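Local coordinates for protein Mono(ADP-ribosyl)transferase SpvB (Salmonella typhimurium, PDB 2GWM) that probably transfers ADP-ribose from NAD(+) to an arginine of host actin and so blocks filament assembly, here as the catalytic domain of a secreted toxin, at residues E35-L38 with Y42-T45; R9-Q14 with V18-L23; K95-T98 with I103-D106; N62-G67 with K107-T112. One frame throughout, in Å; residues are numbered along the deposited sequence.

Contact 1 (E35-L38 with Y42-T45); sequences ETLL and YLST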
loop_
_atom_site.group_PDB
_atom_site.type_symbol
_atom_site.label_atom_id
_atom_site.label_comp_id
_atom_site.label_asym_id
_atom_site.label_seq_id
_atom_site.Cartn_x
_atom_site.Cartn_y
_atom_site.Cartn_z
ATOM N N GLU A 35 -22.175 -0.394 -5.608
ATOM C CA GLU A 35 -22.939 -0.535 -4.413
ATOM C C GLU A 35 -22.411 0.381 -3.301
ATOM O O GLU A 35 -23.174 0.971 -2.545
ATOM C CB GLU A 35 -23.038 -2.016 -3.983
ATOM C CG GLU A 35 -24.328 -2.381 -3.385
ATOM C CD GLU A 35 -25.561 -2.065 -4.265
ATOM O OE1 GLU A 35 -25.679 -2.533 -5.441
ATOM O OE2 GLU A 35 -26.426 -1.326 -3.757
ATOM N N THR A 36 -21.088 0.495 -3.212
ATOM C CA THR A 36 -20.445 1.432 -2.301
ATOM C C THR A 36 -20.814 2.880 -2.563
ATOM O O THR A 36 -21.139 3.647 -1.657
ATOM C CB THR A 36 -18.929 1.243 -2.322
ATOM O OG1 THR A 36 -18.597 -0.045 -1.770
ATOM C CG2 THR A 36 -18.223 2.405 -1.604
ATOM N N LEU A 37 -20.756 3.276 -3.821
ATOM C CA LEU A 37 -21.110 4.641 -4.164
ATOM C C LEU A 37 -22.537 4.974 -3.806
ATOM O O LEU A 37 -22.824 6.078 -3.325
ATOM C CB LEU A 37 -20.818 4.908 -5.610
ATOM C CG LEU A 37 -19.334 4.782 -5.989
ATOM C CD1 LEU A 37 -19.229 4.872 -7.514
ATOM C CD2 LEU A 37 -18.443 5.823 -5.341
ATOM N N LEU A 38 -23.423 4.009 -3.985
ATOM C CA LEU A 38 -24.845 4.233 -3.684
ATOM C C LEU A 38 -24.995 4.312 -2.161
ATOM O O LEU A 38 -25.623 5.243 -1.640
ATOM C CB LEU A 38 -25.712 3.126 -4.262
ATOM C CG LEU A 38 -27.115 3.028 -3.687
ATOM C CD1 LEU A 38 -27.870 4.299 -3.938
ATOM C CD2 LEU A 38 -27.862 1.841 -4.259
ATOM N N TYR A 42 -22.709 8.882 -2.803
ATOM C CA TYR A 42 -22.114 9.584 -3.911
ATOM C C TYR A 42 -22.975 9.501 -5.163
ATOM O O TYR A 42 -22.883 10.347 -6.025
ATOM C CB TYR A 42 -20.724 9.013 -4.240
ATOM C CG TYR A 42 -19.685 9.167 -3.149
ATOM C CD1 TYR A 42 -19.050 10.354 -2.964
ATOM C CD2 TYR A 42 -19.360 8.118 -2.308
ATOM C CE1 TYR A 42 -18.075 10.520 -2.004
ATOM C CE2 TYR A 42 -18.388 8.266 -1.346
ATOM C CZ TYR A 42 -17.759 9.478 -1.173
ATOM O OH TYR A 42 -16.802 9.566 -0.173
ATOM N N LEU A 43 -23.759 8.458 -5.291
ATOM C CA LEU A 43 -24.721 8.333 -6.382
ATOM C C LEU A 43 -26.086 8.007 -5.840
ATOM O O LEU A 43 -26.215 7.419 -4.782
ATOM C CB LEU A 43 -24.315 7.237 -7.353
ATOM C CG LEU A 43 -22.986 7.509 -8.105
ATOM C CD1 LEU A 43 -22.628 6.235 -8.836
ATOM C CD2 LEU A 43 -23.106 8.661 -9.015
ATOM N N SER A 44 -27.127 8.382 -6.597
ATOM C CA SER A 44 -28.530 8.023 -6.215
ATOM C C SER A 44 -29.039 6.605 -6.609
ATOM O O SER A 44 -30.088 6.141 -6.092
ATOM C CB SER A 44 -29.512 9.070 -6.740
ATOM O OG SER A 44 -29.572 8.967 -8.149
ATOM N N THR A 45 -28.313 5.927 -7.512
ATOM C CA THR A 45 -28.628 4.541 -7.933
ATOM C C THR A 45 -27.358 3.728 -8.052
ATOM O O THR A 45 -26.279 4.289 -8.113
ATOM C CB THR A 45 -29.389 4.415 -9.310
ATOM O OG1 THR A 45 -28.529 4.720 -10.408
ATOM C CG2 THR A 45 -30.649 5.303 -9.360
#

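Contact 2 (R9-Q14 with V18-L23); sequences RYYSAQ and VINKYL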
loop_
_atom_site.group_PDB
_atom_site.type_symbol
_atom_site.label_atom_id
_atom_site.label_comp_id
_atom_site.label_asym_id
_atom_site.label_seq_id
_atom_site.Cartn_x
_atom_site.Cartn_y
_atom_site.Cartn_z
ATOM N N ARG A 9 -11.766 5.464 7.065
ATOM C CA ARG A 9 -12.137 4.302 7.892
ATOM C C ARG A 9 -12.762 3.208 7.042
ATOM O O ARG A 9 -12.425 2.034 7.178
ATOM C CB ARG A 9 -13.105 4.712 9.010
ATOM C CG ARG A 9 -12.509 5.613 10.099
ATOM C CD ARG A 9 -13.549 5.940 11.202
ATOM N NE ARG A 9 -12.935 6.698 12.272
ATOM C CZ ARG A 9 -12.170 6.183 13.245
ATOM N NH1 ARG A 9 -11.940 4.871 13.351
ATOM N NH2 ARG A 9 -11.629 7.007 14.147
ATOM N N TYR A 10 -13.662 3.587 6.133
ATOM C CA TYR A 10 -14.307 2.612 5.261
ATOM C C TYR A 10 -13.311 1.952 4.316
ATOM O O TYR A 10 -13.360 0.757 4.097
ATOM C CB TYR A 10 -15.411 3.317 4.461
ATOM C CG TYR A 10 -16.137 2.383 3.560
ATOM C CD1 TYR A 10 -17.228 1.681 3.998
ATOM C CD2 TYR A 10 -15.727 2.205 2.244
ATOM C CE1 TYR A 10 -17.875 0.813 3.163
ATOM C CE2 TYR A 10 -16.346 1.319 1.406
ATOM C CZ TYR A 10 -17.458 0.653 1.846
ATOM O OH TYR A 10 -18.175 -0.207 1.027
ATOM N N TYR A 11 -12.417 2.734 3.725
ATOM C CA TYR A 11 -11.299 2.231 2.937
ATOM C C TYR A 11 -10.583 1.121 3.714
ATOM O O TYR A 11 -10.339 0.050 3.186
ATOM C CB TYR A 11 -10.307 3.380 2.645
ATOM C CG TYR A 11 -9.061 2.816 2.034
ATOM C CD1 TYR A 11 -8.961 2.610 0.674
ATOM C CD2 TYR A 11 -7.995 2.450 2.830
ATOM C CE1 TYR A 11 -7.806 2.022 0.126
ATOM C CE2 TYR A 11 -6.856 1.844 2.270
ATOM C CZ TYR A 11 -6.776 1.622 0.946
ATOM O OH TYR A 11 -5.631 1.009 0.431
ATOM N N SER A 12 -10.189 1.440 4.934
ATOM C CA SER A 12 -9.438 0.483 5.768
ATOM C C SER A 12 -10.227 -0.815 6.010
ATOM O O SER A 12 -9.676 -1.907 5.975
ATOM C CB SER A 12 -9.009 1.156 7.084
ATOM O OG SER A 12 -8.391 0.243 7.983
ATOM N N ALA A 13 -11.511 -0.670 6.301
ATOM C CA ALA A 13 -12.354 -1.824 6.588
ATOM C C ALA A 13 -12.611 -2.688 5.375
ATOM O O ALA A 13 -12.573 -3.922 5.447
ATOM C CB ALA A 13 -13.656 -1.358 7.105
ATOM N N GLN A 14 -12.918 -2.048 4.256
ATOM C CA GLN A 14 -13.374 -2.792 3.090
ATOM C C GLN A 14 -13.141 -2.135 1.743
ATOM O O GLN A 14 -13.049 -2.851 0.744
ATOM C CB GLN A 14 -14.856 -3.108 3.227
ATOM C CG GLN A 14 -15.725 -1.883 3.375
ATOM C CD GLN A 14 -17.099 -2.313 3.857
ATOM O OE1 GLN A 14 -17.743 -3.047 3.152
ATOM N NE2 GLN A 14 -17.499 -1.949 5.103
ATOM N N VAL A 18 -11.604 -2.895 -3.361
ATOM C CA VAL A 18 -12.116 -2.482 -4.657
ATOM C C VAL A 18 -11.256 -1.368 -5.281
ATOM O O VAL A 18 -10.923 -1.384 -6.482
ATOM C CB VAL A 18 -13.556 -1.973 -4.487
ATOM C CG1 VAL A 18 -14.051 -1.232 -5.703
ATOM C CG2 VAL A 18 -14.476 -3.152 -4.158
ATOM N N ILE A 19 -10.935 -0.363 -4.481
ATOM C CA ILE A 19 -10.301 0.849 -4.955
ATOM C C ILE A 19 -8.921 0.678 -5.576
ATOM O O ILE A 19 -8.592 1.351 -6.551
ATOM C CB ILE A 19 -10.103 1.825 -3.763
ATOM C CG1 ILE A 19 -11.400 2.549 -3.508
ATOM C CG2 ILE A 19 -8.984 2.831 -4.055
ATOM C CD1 ILE A 19 -11.609 3.721 -4.420
ATOM N N ASN A 20 -8.100 -0.174 -4.982
ATOM C CA ASN A 20 -6.739 -0.280 -5.462
ATOM C C ASN A 20 -6.658 -0.981 -6.793
ATOM O O ASN A 20 -5.947 -0.541 -7.682
ATOM C CB ASN A 20 -5.868 -0.936 -4.381
ATOM C CG ASN A 20 -5.750 -0.060 -3.102
ATOM O OD1 ASN A 20 -5.757 -0.559 -1.937
ATOM N ND2 ASN A 20 -5.618 1.228 -3.312
ATOM N N LYS A 21 -7.483 -2.009 -6.989
ATOM C CA LYS A 21 -7.586 -2.606 -8.327
ATOM C C LYS A 21 -8.081 -1.592 -9.344
ATOM O O LYS A 21 -7.591 -1.506 -10.460
ATOM C CB LYS A 21 -8.486 -3.838 -8.309
ATOM C CG LYS A 21 -7.890 -5.002 -7.579
ATOM C CD LYS A 21 -8.854 -6.202 -7.514
ATOM C CE LYS A 21 -8.137 -7.436 -7.030
ATOM N NZ LYS A 21 -8.967 -8.701 -7.139
ATOM N N TYR A 22 -9.081 -0.816 -8.970
ATOM C CA TYR A 22 -9.601 0.253 -9.835
ATOM C C TYR A 22 -8.498 1.234 -10.266
ATOM O O TYR A 22 -8.307 1.523 -11.463
ATOM C CB TYR A 22 -10.713 1.006 -9.095
ATOM C CG TYR A 22 -11.320 2.164 -9.884
ATOM C CD1 TYR A 22 -12.238 1.940 -10.907
ATOM C CD2 TYR A 22 -10.976 3.461 -9.588
ATOM C CE1 TYR A 22 -12.778 2.958 -11.600
ATOM C CE2 TYR A 22 -11.524 4.543 -10.293
ATOM C CZ TYR A 22 -12.428 4.267 -11.315
ATOM O OH TYR A 22 -13.057 5.269 -12.017
ATOM N N LEU A 23 -7.749 1.692 -9.266
ATOM C CA LEU A 23 -6.699 2.698 -9.507
ATOM C C LEU A 23 -5.608 2.111 -10.356
ATOM O O LEU A 23 -5.054 2.809 -11.184
ATOM C CB LEU A 23 -6.121 3.221 -8.192
ATOM C CG LEU A 23 -7.011 4.229 -7.439
ATOM C CD1 LEU A 23 -6.590 4.403 -6.016
ATOM C CD2 LEU A 23 -7.038 5.569 -8.149
#

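Contact 3 (K95-T98 with I103-D106); sequences KEYT and IIID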
loop_
_atom_site.group_PDB
_atom_site.type_symbol
_atom_site.label_atom_id
_atom_site.label_comp_id
_atom_site.label_asym_id
_atom_site.label_seq_id
_atom_site.Cartn_x
_atom_site.Cartn_y
_atom_site.Cartn_z
ATOM N N LYS A 95 10.345 -7.711 -12.572
ATOM C CA LYS A 95 11.479 -7.167 -13.295
ATOM C C LYS A 95 11.625 -5.687 -12.985
ATOM O O LYS A 95 12.718 -5.218 -12.738
ATOM C CB LYS A 95 11.286 -7.331 -14.781
ATOM C CG LYS A 95 12.447 -6.735 -15.555
ATOM C CD LYS A 95 12.470 -7.154 -17.013
ATOM C CE LYS A 95 13.724 -6.596 -17.705
ATOM N NZ LYS A 95 15.020 -7.112 -17.112
ATOM N N GLU A 96 10.512 -4.970 -12.976
ATOM C CA GLU A 96 10.510 -3.536 -12.623
ATOM C C GLU A 96 11.109 -3.259 -11.224
ATOM O O GLU A 96 11.945 -2.369 -11.033
ATOM C CB GLU A 96 9.070 -2.988 -12.609
ATOM C CG GLU A 96 8.514 -2.573 -13.914
ATOM C CD GLU A 96 8.067 -1.108 -13.862
ATOM O OE1 GLU A 96 8.812 -0.274 -14.458
ATOM O OE2 GLU A 96 7.022 -0.803 -13.190
ATOM N N TYR A 97 10.686 -4.041 -10.244
ATOM C CA TYR A 97 11.087 -3.781 -8.869
ATOM C C TYR A 97 12.514 -4.244 -8.565
ATOM O O TYR A 97 13.046 -3.905 -7.508
ATOM C CB TYR A 97 10.115 -4.526 -7.925
ATOM C CG TYR A 97 8.848 -3.770 -7.639
ATOM C CD1 TYR A 97 7.975 -3.454 -8.664
ATOM C CD2 TYR A 97 8.566 -3.313 -6.385
ATOM C CE1 TYR A 97 6.796 -2.693 -8.418
ATOM C CE2 TYR A 97 7.384 -2.573 -6.137
ATOM C CZ TYR A 97 6.535 -2.270 -7.170
ATOM O OH TYR A 97 5.361 -1.526 -7.032
ATOM N N THR A 98 13.087 -5.020 -9.478
ATOM C CA THR A 98 14.458 -5.570 -9.277
ATOM C C THR A 98 15.433 -5.048 -10.295
ATOM O O THR A 98 16.521 -5.580 -10.486
ATOM C CB THR A 98 14.510 -7.120 -9.248
ATOM O OG1 THR A 98 14.004 -7.643 -10.467
ATOM C CG2 THR A 98 13.739 -7.656 -8.111
ATOM N N ILE A 103 12.705 3.786 -11.338
ATOM C CA ILE A 103 11.753 4.602 -10.600
ATOM C C ILE A 103 10.381 4.095 -10.948
ATOM O O ILE A 103 10.014 4.036 -12.136
ATOM C CB ILE A 103 11.946 6.089 -10.931
ATOM C CG1 ILE A 103 13.340 6.487 -10.432
ATOM C CG2 ILE A 103 10.888 6.913 -10.265
ATOM C CD1 ILE A 103 13.661 7.770 -10.663
ATOM N N ILE A 104 9.659 3.705 -9.905
ATOM C CA ILE A 104 8.331 3.074 -10.045
ATOM C C ILE A 104 7.269 3.976 -9.422
ATOM O O ILE A 104 7.569 4.722 -8.508
ATOM C CB ILE A 104 8.297 1.708 -9.403
ATOM C CG1 ILE A 104 9.385 0.856 -10.070
ATOM C CG2 ILE A 104 6.900 1.026 -9.551
ATOM C CD1 ILE A 104 9.566 -0.432 -9.445
ATOM N N ILE A 105 6.092 3.989 -10.035
ATOM C CA ILE A 105 4.950 4.725 -9.497
ATOM C C ILE A 105 3.939 3.671 -9.075
ATOM O O ILE A 105 3.537 2.834 -9.884
ATOM C CB ILE A 105 4.304 5.629 -10.536
ATOM C CG1 ILE A 105 5.323 6.648 -11.022
ATOM C CG2 ILE A 105 3.107 6.331 -9.928
ATOM C CD1 ILE A 105 4.881 7.557 -12.020
ATOM N N ASP A 106 3.581 3.706 -7.813
ATOM C CA ASP A 106 2.488 2.892 -7.288
ATOM C C ASP A 106 1.176 3.643 -7.472
ATOM O O ASP A 106 0.951 4.653 -6.821
ATOM C CB ASP A 106 2.688 2.542 -5.812
ATOM C CG ASP A 106 1.706 1.459 -5.319
ATOM O OD1 ASP A 106 0.596 1.382 -5.875
ATOM O OD2 ASP A 106 2.034 0.677 -4.399
HETATM O O HOH W 1 8.120 2.681 -14.058
HETATM O O HOH W 2 3.870 -0.059 -9.207
#

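Contact 4 (N62-G67 with K107-T112); sequences NDIAEG and KAFMST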
loop_
_atom_site.group_PDB
_atom_site.type_symbol
_atom_site.label_atom_id
_atom_site.label_comp_id
_atom_site.label_asym_id
_atom_site.label_seq_id
_atom_site.Cartn_x
_atom_site.Cartn_y
_atom_site.Cartn_z
ATOM N N ASN A 62 -10.802 10.754 -3.524
ATOM C CA ASN A 62 -10.269 11.985 -3.000
ATOM C C ASN A 62 -10.669 12.167 -1.560
ATOM O O ASN A 62 -9.926 12.794 -0.805
ATOM C CB ASN A 62 -10.756 13.150 -3.848
ATOM C CG ASN A 62 -10.129 13.176 -5.242
ATOM O OD1 ASN A 62 -9.017 12.656 -5.410
ATOM N ND2 ASN A 62 -10.754 13.842 -6.196
ATOM N N ASP A 63 -11.869 11.707 -1.166
ATOM C CA ASP A 63 -12.233 11.829 0.231
ATOM C C ASP A 63 -11.253 10.997 1.077
ATOM O O ASP A 63 -10.880 11.419 2.130
ATOM C CB ASP A 63 -13.654 11.319 0.461
ATOM C CG ASP A 63 -14.710 12.421 0.303
ATOM O OD1 ASP A 63 -14.382 13.595 0.392
ATOM O OD2 ASP A 63 -15.901 12.030 0.126
ATOM N N ILE A 64 -11.030 9.752 0.679
ATOM C CA ILE A 64 -10.122 8.886 1.421
ATOM C C ILE A 64 -8.728 9.512 1.499
ATOM O O ILE A 64 -8.148 9.551 2.606
ATOM C CB ILE A 64 -10.007 7.513 0.699
ATOM C CG1 ILE A 64 -11.351 6.749 0.714
ATOM C CG2 ILE A 64 -8.905 6.715 1.382
ATOM C CD1 ILE A 64 -11.386 5.663 -0.280
ATOM N N ALA A 65 -8.212 10.046 0.386
ATOM C CA ALA A 65 -6.883 10.633 0.359
ATOM C C ALA A 65 -6.818 11.849 1.265
ATOM O O ALA A 65 -5.809 12.129 1.919
ATOM C CB ALA A 65 -6.472 10.941 -1.020
ATOM N N GLU A 66 -7.877 12.690 1.236
ATOM C CA GLU A 66 -7.883 13.887 2.072
ATOM C C GLU A 66 -7.974 13.488 3.544
ATOM O O GLU A 66 -7.295 14.117 4.368
ATOM C CB GLU A 66 -9.031 14.793 1.683
ATOM C CG GLU A 66 -9.228 15.955 2.630
ATOM C CD GLU A 66 -8.089 16.901 2.716
ATOM O OE1 GLU A 66 -7.305 16.943 1.730
ATOM O OE2 GLU A 66 -7.982 17.579 3.793
ATOM N N GLY A 67 -8.796 12.490 3.889
ATOM C CA GLY A 67 -8.808 12.030 5.250
ATOM C C GLY A 67 -7.405 11.614 5.684
ATOM O O GLY A 67 -6.939 11.942 6.743
ATOM N N LYS A 107 0.325 3.126 -8.344
ATOM C CA LYS A 107 -0.934 3.813 -8.650
ATOM C C LYS A 107 -2.022 3.740 -7.592
ATOM O O LYS A 107 -2.962 4.506 -7.631
ATOM C CB LYS A 107 -1.486 3.290 -9.958
ATOM C CG LYS A 107 -0.572 3.695 -11.140
ATOM C CD LYS A 107 -1.219 3.321 -12.442
ATOM C CE LYS A 107 -0.247 3.488 -13.599
ATOM N NZ LYS A 107 0.027 4.938 -14.008
ATOM N N ALA A 108 -1.901 2.800 -6.707
ATOM C CA ALA A 108 -2.866 2.518 -5.680
ATOM C C ALA A 108 -2.457 3.224 -4.374
ATOM O O ALA A 108 -1.324 3.701 -4.217
ATOM C CB ALA A 108 -2.923 1.001 -5.460
ATOM N N PHE A 109 -3.336 3.168 -3.372
ATOM C CA PHE A 109 -2.912 3.472 -2.014
ATOM C C PHE A 109 -1.847 2.421 -1.658
ATOM O O PHE A 109 -1.974 1.266 -2.053
ATOM C CB PHE A 109 -4.076 3.422 -1.071
ATOM C CG PHE A 109 -5.028 4.591 -1.178
ATOM C CD1 PHE A 109 -4.878 5.675 -0.362
ATOM C CD2 PHE A 109 -6.032 4.609 -2.102
ATOM C CE1 PHE A 109 -5.760 6.732 -0.427
ATOM C CE2 PHE A 109 -6.904 5.679 -2.197
ATOM C CZ PHE A 109 -6.720 6.740 -1.410
ATOM N N MET A 110 -0.834 2.836 -0.952
ATOM C CA MET A 110 0.307 1.942 -0.614
ATOM C C MET A 110 0.359 1.736 0.896
ATOM O O MET A 110 0.542 2.671 1.641
ATOM C CB MET A 110 1.627 2.485 -1.139
ATOM C CG MET A 110 2.792 1.479 -0.918
ATOM S SD MET A 110 4.346 2.209 -1.489
ATOM C CE MET A 110 4.797 3.311 -0.219
ATOM N N SER A 111 0.125 0.499 1.342
ATOM C CA SER A 111 0.139 0.173 2.748
ATOM C C SER A 111 1.507 -0.375 3.177
ATOM O O SER A 111 2.072 -1.218 2.487
ATOM C CB SER A 111 -0.908 -0.891 3.023
ATOM O OG SER A 111 -0.903 -1.266 4.364
ATOM N N THR A 112 1.978 0.108 4.303
ATOM C CA THR A 112 3.298 -0.259 4.848
ATOM C C THR A 112 3.183 -0.315 6.378
ATOM O O THR A 112 2.190 0.109 6.934
ATOM C CB THR A 112 4.383 0.782 4.494
ATOM O OG1 THR A 112 4.189 2.000 5.227
ATOM C CG2 THR A 112 4.452 1.043 3.025
#

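Contact 1 (E35-L38 with Y42-T45)
Leu37 takes the largest share of this contact, its carbonyl oxygen and the methyls of its side chain both touching residues 42-43 where the chain comes back past the end of the helix. The oxygen receives two backbone N-H groups. Leu43 N lies 3.2 Å from Leu37 O in a fairly straight bond (160° at the hydrogen), whereas Tyr42 N, 2.9 Å from Leu37 O, makes a weak, bent bond at 121°. Five and six residues apart in sequence, these pairs tie the first residues of the loop to the last turn of helix 30-39.

The two methyl branches of Leu37 divide the apolar work. Leu37 CD2 reaches Tyr42 CD2 at 3.9 Å, the leucine crossing the tyrosine at about a right angle and meeting its ring obliquely, while Leu37 CD1 sits 3.9 Å from Leu43 CD1 where the two leucines run side by side in the same direction. Leu38 covers the loop further on: with CG anti to the backbone N (chi1 163°), Leu38 CD1 comes to 3.6 Å from both Leu43 O and Ser44 O, a methyl set against two backbone carbonyl oxygens.

Second-shell bonds fix the periphery. The hydroxyl of Tyr42 pairs with Asp63, and the carboxylate of Glu35 with Asn46, which also packs against Leu38. This is a helix-terminating turn on the surface of the N-terminal helical part of the domain, away from the active-site residues. Leu37 rests on Phe53 and Met57 and Leu43 on Ala56, so helix 50-69 underlies both the helix end and the loop.

Contact 2 (R9-Q14 with V18-L23)
With its CG anti to the backbone N (chi1 171°), Tyr11 extends its ring across a bend toward Ile19 and Asn20, and the side chain of Asn20, its CG anti to the carbonyl carbon, reaches the hydroxyl end of the phenol. Both residues belong to the same long helix, 3-24, the first of the helices that pack beside the catalytic sheets of this ADP-ribosyltransferase domain. The helix is strongly bent between the two segments: the turn at 11-14 is of the wider pi type, the N of Val18 lacks a bond to the preceding turn, and the local axes stand at 93°, 10.9 Å apart at closest approach. The bend sets the side chains of Tyr11 and Asn20 against one another across the angle.

Neighbouring elements cover part of this corner. Ile19 packs on Tyr60 and Ile61 of helix 50-69, and the Tyr11 ring meets that of Phe109, in the loop before strand 110-112. The Tyr11 side chain lies about 6 Å from those of Ser111 and Glu148, predicted active-site residues.

Across the bend itself the contact is thin. Tyr11 CE1 meets Ile19 CG2 at 4.4 Å, the methyl lying at the ring edge, near its plane. The amide of Asn20 is probably turned over in the model, which leaves its oxygen and nitrogen ends in doubt; as modelled, Tyr11 OH is 2.8 Å from Asn20 OD1, with ring and amide planes 71° apart.

Contact 3 (K95-T98 with I103-D106)
The apolar core of the contact is Ile104 laid against Tyr97. Ile104 CD1 stands over one face of the phenol ring, 3.8 Å from its centroid and 23° off the ring normal, a CH-pi contact displaced toward the rim, where Ile104 CD1 and Tyr97 CD1 approach to 3.5 Å. The other branch follows the ring outward: Ile104 CG2 is 3.9 Å from Tyr97 OH. The CB of Tyr97 points away from the strand, but CG lies beside the backbone N (chi1 -84°), and this lets the ring come back under the isoleucine. The two side chains meet at about a right angle.

Methyl-to-polar contacts flank this core. Ile104 CD1 also touches the helix backbone, 3.5 Å from Glu96 O, which also accepts a hydrogen bond from Asn102 in the connecting loop, and Ile104 CG2 lies near the carboxylate oxygen Glu96 OE2.

Helix 91-97 and strand 103-106 follow each other through a short loop, and the strand is an outermost member of the mixed five-stranded sheet of the mono-ADP-ribosyltransferase fold, paired with strand 155-164. The helix thus packs over one side of that sheet, Tyr97 also resting on Ile194 and Met196 of strand 192-198, its side chain about 8 Å from that of Arg81, a predicted active-site residue.

The polar links across the contact run through water. One water donates to Glu96 OE1 at 3.1 Å and to the strand carbonyl oxygen of Ile103. A second donates to Ile105 O, 3.0 Å away, and is hydrogen-bonded to Tyr97 OH, also at 3.0 Å.

Contact 4 (N62-G67 with K107-T112)
Just before the strand that begins the Ser-Thr-Ser motif of this transferase, Phe109 projects from the loop and plants its ring on Ile64 and Ala65 of helix 50-69. The far end of the ring does the touching: Phe109 CZ lies 3.5 Å from Ile64 CG2, the methyl approaching obliquely, and Phe109 CE1 is 3.6 Å from that same methyl. Ile64 directs this branch at the loop, its CG2 being anti to the backbone N. On the next residue the ring meets main chain as well as side chain, with Ala65 N at the ring edge, near its plane, 4.0 Å from Phe109 CZ, and Ala65 CB 4.2 Å from that atom. No hydrogen bond crosses the contact; it is apolar and buried.

Helix 3-24 closes in too, Asn20 packing on Phe109 and Leu8 on Ile64. Two residues further along, Ser111, a predicted active-site residue, bonds through OG to Glu148 and through its carbonyl oxygen to Arg81, both likewise predicted. An Arg-Ser-Glu (R-S-E) signature is characteristic of this class of mono-ADP-ribosyltransferases.

Contact 4 is buried near the centre of the chain, contacts 2 and 3 are partly buried, and contact 1 lies at the surface. Contacts 1, 2 and 4 share the N-terminal helices: Tyr10 of contact 2 probably bonds to Thr36 of contact 1, and Tyr42 of contact 1 to Asp63 of contact 4. Contacts 2 and 4 touch directly, through helix 3-24 and the loop before strand 110-112. Contact 3 stands apart on the larger sheet, yet its strand runs on in sequence into segment 107-112. The chemistry follows place: backbone bonds at the outer helix end, a tyrosine reaching across the bend of one helix, water bridges at the edge strand, and purely apolar packing in the core.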